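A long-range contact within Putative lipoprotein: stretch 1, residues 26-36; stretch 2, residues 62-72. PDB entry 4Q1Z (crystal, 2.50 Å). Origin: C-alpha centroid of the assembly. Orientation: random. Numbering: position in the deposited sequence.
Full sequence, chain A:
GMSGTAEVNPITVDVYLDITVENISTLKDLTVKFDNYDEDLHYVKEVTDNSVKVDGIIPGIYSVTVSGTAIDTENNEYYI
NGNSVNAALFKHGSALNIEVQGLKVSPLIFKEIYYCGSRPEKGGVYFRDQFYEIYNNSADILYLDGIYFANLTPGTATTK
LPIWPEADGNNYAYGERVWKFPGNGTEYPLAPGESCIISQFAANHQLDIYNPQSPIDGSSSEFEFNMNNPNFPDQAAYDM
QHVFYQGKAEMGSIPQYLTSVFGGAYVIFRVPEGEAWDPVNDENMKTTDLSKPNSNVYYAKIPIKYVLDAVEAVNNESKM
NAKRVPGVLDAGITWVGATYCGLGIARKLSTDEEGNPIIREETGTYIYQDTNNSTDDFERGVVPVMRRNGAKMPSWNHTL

Stretch 1 26-36: TLKDLTVKFDN
Stretch 2, residues 62-72: YSVTVSGTAID

Two antiparallel segments of one chain pair as neighbouring β-strands and bury 942 Å² between them. Residues 62-72 run as one continuous strand; stretch 26-36 meets it in two strand segments, one either side of the corner at Asp29, whose axes lie at 149° (before the corner) and 176° (after it) to it, each approaching to 4.6 Å. Phi/psi values are extended throughout except at Asp29 (51/32), where the chain turns a corner; Gly68 (167/-163) is almost fully stretched.

Hydrogen-bonded pairs are Thr26-Ile71, Lys28-Thr69, Thr31-Ser67, Lys33-Thr65 and Asp35-Ser63, each with two backbone bonds. The shortest are Lys28 N to Thr69 O (2.7 Å) and Thr69 N to Lys28 O (2.8 Å); Lys33 N to Thr65 O is 2.9 Å and Thr65 N to Lys33 O 3.0 Å, whereas Asp35 N to Ser63 O and Ser63 N to Asp35 O both reach 3.2 Å. Between them lie the non-hydrogen-bonded pairs Leu27-Ala70, Val32-Val66 and Phe34-Val64, each with CA atoms 4.7 Å apart.

Between Lys28 and Thr31 the register shifts by one in a β-bulge, two residues, Asp29 and Leu30, facing Gly68. Leu30 CA comes to 3.8 Å from Gly68 CA, an approach that leaves no room for a side chain: an ideal CB on Gly68 would lie 2.4 Å from Leu30 CA.

Leu27, Val32, Phe34, Val64, Val66 and Ala70 share one face. Val32 (chi1 171°, t), Val64 (-173°, t) and Val66 (-178°, t) pack together: Val32 CG1 meets Val64 CG1 at 3.8 Å, and Val32 CG2 meets Val66 CG2 at 3.9 Å. Phe34 (chi1 -70°, m; chi2 79°) lays its ring against Val64, with CD2 3.5 Å from Val64 CG2 and Val64 CG1 over one face, 4.1 Å from the ring centroid and 11° off its normal, a CH-π contact. Leu27 (m, t) brings CD2 to 4.0 Å from Ala70 CB. Leu30 starts sideways, but its t, p rotamer carries CD1 to 3.8 Å from Val66 CG1.

The other face carries Thr26, Lys28, Thr31, Lys33, Asp35, Ser63, Thr65, Ser67, Thr69 and Ile71. Thr31 (chi1 47°, p) turns OG1 back to the neighbouring backbone, donating to Ser67 O at 3.3 Å, an acceptor it shares with Thr31 N (2.9 Å). Thr65 (43°, p) sets OG1 3.6 Å from Lys33 CB; Thr69 adopts m (-74°). Lys28 extends t, t, t before a p turn at chi4, its NZ making a salt bridge and weak hydrogen bond with Asp29 OD2 at 3.3 Å; its CB packs 4.0 Å from Ile71 CD1. Lys33 (m, t, t, t) begins on this face, but its end leads away. Asp35 is modelled only to CB.

At the far end Tyr62 (chi1 -66°, m; chi2 90°) places CD2 3.2 Å from Asp35 O, which lies at the ring edge, and 3.6 Å from Asn36 CB.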

# COMPACT_ATOMS: atom_id res chain seq x y z
N THR A 26 0.13 -6.84 -21.41
CA THR A 26 1.45 -7.46 -21.22
C THR A 26 1.34 -8.74 -20.42
O THR A 26 0.52 -8.82 -19.50
CB THR A 26 2.40 -6.50 -20.43
OG1 THR A 26 2.12 -5.13 -20.69
CG2 THR A 26 3.88 -6.79 -20.66
N LEU A 27 2.23 -9.70 -20.71
CA LEU A 27 2.42 -10.92 -19.92
C LEU A 27 3.86 -10.85 -19.37
O LEU A 27 4.84 -11.14 -20.08
CB LEU A 27 2.12 -12.20 -20.72
CG LEU A 27 0.67 -12.41 -21.12
CD1 LEU A 27 0.56 -13.54 -22.09
CD2 LEU A 27 -0.22 -12.65 -19.93
N LYS A 28 3.97 -10.34 -18.12
CA LYS A 28 5.23 -10.08 -17.39
C LYS A 28 5.66 -11.26 -16.48
O LYS A 28 4.86 -11.76 -15.68
CB LYS A 28 5.05 -8.80 -16.56
CG LYS A 28 6.23 -8.44 -15.68
CD LYS A 28 5.92 -7.27 -14.75
CE LYS A 28 6.98 -7.11 -13.68
NZ LYS A 28 8.34 -6.89 -14.24
N ASP A 29 6.94 -11.69 -16.61
CA ASP A 29 7.60 -12.75 -15.83
C ASP A 29 6.76 -14.09 -15.79
O ASP A 29 6.85 -14.88 -14.83
CB ASP A 29 7.91 -12.23 -14.39
CG ASP A 29 8.69 -10.89 -14.30
OD1 ASP A 29 9.61 -10.67 -15.13
OD2 ASP A 29 8.40 -10.11 -13.35
N LEU A 30 6.03 -14.36 -16.90
CA LEU A 30 5.16 -15.51 -17.05
C LEU A 30 5.95 -16.75 -17.47
O LEU A 30 6.71 -16.73 -18.43
CB LEU A 30 4.02 -15.19 -18.05
CG LEU A 30 2.89 -16.22 -18.24
CD1 LEU A 30 2.11 -16.41 -16.97
CD2 LEU A 30 1.95 -15.79 -19.33
N THR A 31 5.75 -17.85 -16.73
CA THR A 31 6.42 -19.12 -16.97
C THR A 31 5.47 -20.32 -16.95
O THR A 31 4.41 -20.31 -16.31
CB THR A 31 7.52 -19.34 -15.93
OG1 THR A 31 7.02 -19.07 -14.62
CG2 THR A 31 8.80 -18.54 -16.23
N VAL A 32 5.88 -21.36 -17.67
CA VAL A 32 5.24 -22.65 -17.73
C VAL A 32 6.30 -23.64 -17.27
O VAL A 32 7.29 -23.85 -17.97
CB VAL A 32 4.63 -23.00 -19.12
CG1 VAL A 32 4.17 -24.44 -19.18
CG2 VAL A 32 3.46 -22.08 -19.43
N LYS A 33 6.13 -24.17 -16.06
CA LYS A 33 7.01 -25.16 -15.44
C LYS A 33 6.40 -26.57 -15.65
O LYS A 33 5.18 -26.72 -15.52
CB LYS A 33 7.21 -24.88 -13.93
CG LYS A 33 8.06 -23.65 -13.57
CD LYS A 33 7.96 -23.29 -12.06
CE LYS A 33 8.72 -22.03 -11.66
NZ LYS A 33 8.16 -21.37 -10.44
N PHE A 34 7.25 -27.56 -16.00
CA PHE A 34 6.87 -28.98 -16.17
C PHE A 34 7.67 -29.84 -15.17
O PHE A 34 8.79 -30.22 -15.49
CB PHE A 34 7.15 -29.46 -17.60
CG PHE A 34 6.28 -28.91 -18.71
CD1 PHE A 34 6.51 -27.65 -19.24
CD2 PHE A 34 5.31 -29.70 -19.31
CE1 PHE A 34 5.76 -27.17 -20.31
CE2 PHE A 34 4.55 -29.22 -20.37
CZ PHE A 34 4.77 -27.95 -20.86
N ASP A 35 7.11 -30.10 -13.96
CA ASP A 35 7.78 -30.90 -12.91
C ASP A 35 7.45 -32.43 -13.02
O ASP A 35 6.46 -32.81 -13.65
CB ASP A 35 7.42 -30.36 -11.51
N ASN A 36 8.31 -33.28 -12.40
CA ASN A 36 8.18 -34.75 -12.35
C ASN A 36 9.10 -35.37 -11.27
O ASN A 36 10.18 -34.82 -10.98
CB ASN A 36 8.48 -35.39 -13.72
CG ASN A 36 8.06 -36.83 -13.83
OD1 ASN A 36 8.87 -37.75 -13.68
ND2 ASN A 36 6.79 -37.05 -14.07
N TYR A 62 3.42 -35.28 -16.40
CA TYR A 62 3.97 -34.14 -15.66
C TYR A 62 2.90 -33.31 -14.99
O TYR A 62 1.77 -33.27 -15.47
CB TYR A 62 4.77 -33.21 -16.60
CG TYR A 62 6.03 -33.80 -17.21
CD1 TYR A 62 5.99 -34.46 -18.43
CD2 TYR A 62 7.27 -33.58 -16.63
CE1 TYR A 62 7.15 -34.97 -19.02
CE2 TYR A 62 8.44 -34.08 -17.20
CZ TYR A 62 8.37 -34.77 -18.40
OH TYR A 62 9.52 -35.25 -18.99
N SER A 63 3.27 -32.59 -13.93
CA SER A 63 2.40 -31.61 -13.27
C SER A 63 2.84 -30.24 -13.81
O SER A 63 3.96 -29.78 -13.55
CB SER A 63 2.48 -31.71 -11.74
OG SER A 63 1.22 -32.06 -11.19
N VAL A 64 2.00 -29.65 -14.67
CA VAL A 64 2.29 -28.40 -15.38
C VAL A 64 1.68 -27.23 -14.61
O VAL A 64 0.50 -27.25 -14.28
CB VAL A 64 1.78 -28.48 -16.84
CG1 VAL A 64 2.21 -27.26 -17.65
CG2 VAL A 64 2.27 -29.77 -17.51
N THR A 65 2.51 -26.21 -14.32
CA THR A 65 2.10 -25.01 -13.58
C THR A 65 2.44 -23.74 -14.35
O THR A 65 3.52 -23.64 -14.95
CB THR A 65 2.72 -24.98 -12.17
OG1 THR A 65 4.08 -25.37 -12.28
CG2 THR A 65 2.03 -25.93 -11.21
N VAL A 66 1.50 -22.77 -14.34
CA VAL A 66 1.58 -21.46 -14.98
C VAL A 66 1.56 -20.41 -13.88
O VAL A 66 0.74 -20.51 -12.98
CB VAL A 66 0.45 -21.22 -16.02
CG1 VAL A 66 0.60 -19.86 -16.71
CG2 VAL A 66 0.39 -22.34 -17.05
N SER A 67 2.49 -19.44 -13.93
CA SER A 67 2.61 -18.33 -12.98
C SER A 67 3.32 -17.13 -13.60
O SER A 67 4.32 -17.28 -14.32
CB SER A 67 3.33 -18.77 -11.71
OG SER A 67 3.32 -17.74 -10.73
N GLY A 68 2.80 -15.96 -13.31
CA GLY A 68 3.31 -14.70 -13.82
C GLY A 68 2.34 -13.58 -13.57
O GLY A 68 1.41 -13.72 -12.76
N THR A 69 2.53 -12.47 -14.29
CA THR A 69 1.73 -11.25 -14.13
C THR A 69 1.19 -10.75 -15.47
O THR A 69 1.90 -10.73 -16.47
CB THR A 69 2.58 -10.17 -13.38
OG1 THR A 69 2.66 -10.55 -12.01
CG2 THR A 69 1.98 -8.76 -13.43
N ALA A 70 -0.08 -10.33 -15.46
CA ALA A 70 -0.73 -9.71 -16.60
C ALA A 70 -1.09 -8.28 -16.23
O ALA A 70 -1.51 -8.02 -15.10
CB ALA A 70 -1.96 -10.50 -17.00
N ILE A 71 -0.85 -7.35 -17.16
CA ILE A 71 -1.20 -5.94 -17.01
C ILE A 71 -2.26 -5.66 -18.07
O ILE A 71 -2.03 -5.99 -19.23
CB ILE A 71 0.04 -5.00 -17.09
CG1 ILE A 71 0.97 -5.20 -15.88
CG2 ILE A 71 -0.38 -3.52 -17.17
CD1 ILE A 71 2.08 -6.17 -16.09
N ASP A 72 -3.43 -5.13 -17.68
CA ASP A 72 -4.48 -4.87 -18.66
C ASP A 72 -4.30 -3.48 -19.30
O ASP A 72 -3.32 -2.78 -18.99
CB ASP A 72 -5.91 -5.13 -18.12
CG ASP A 72 -6.60 -4.15 -17.18
OD1 ASP A 72 -6.02 -3.09 -16.88
OD2 ASP A 72 -7.76 -4.44 -16.78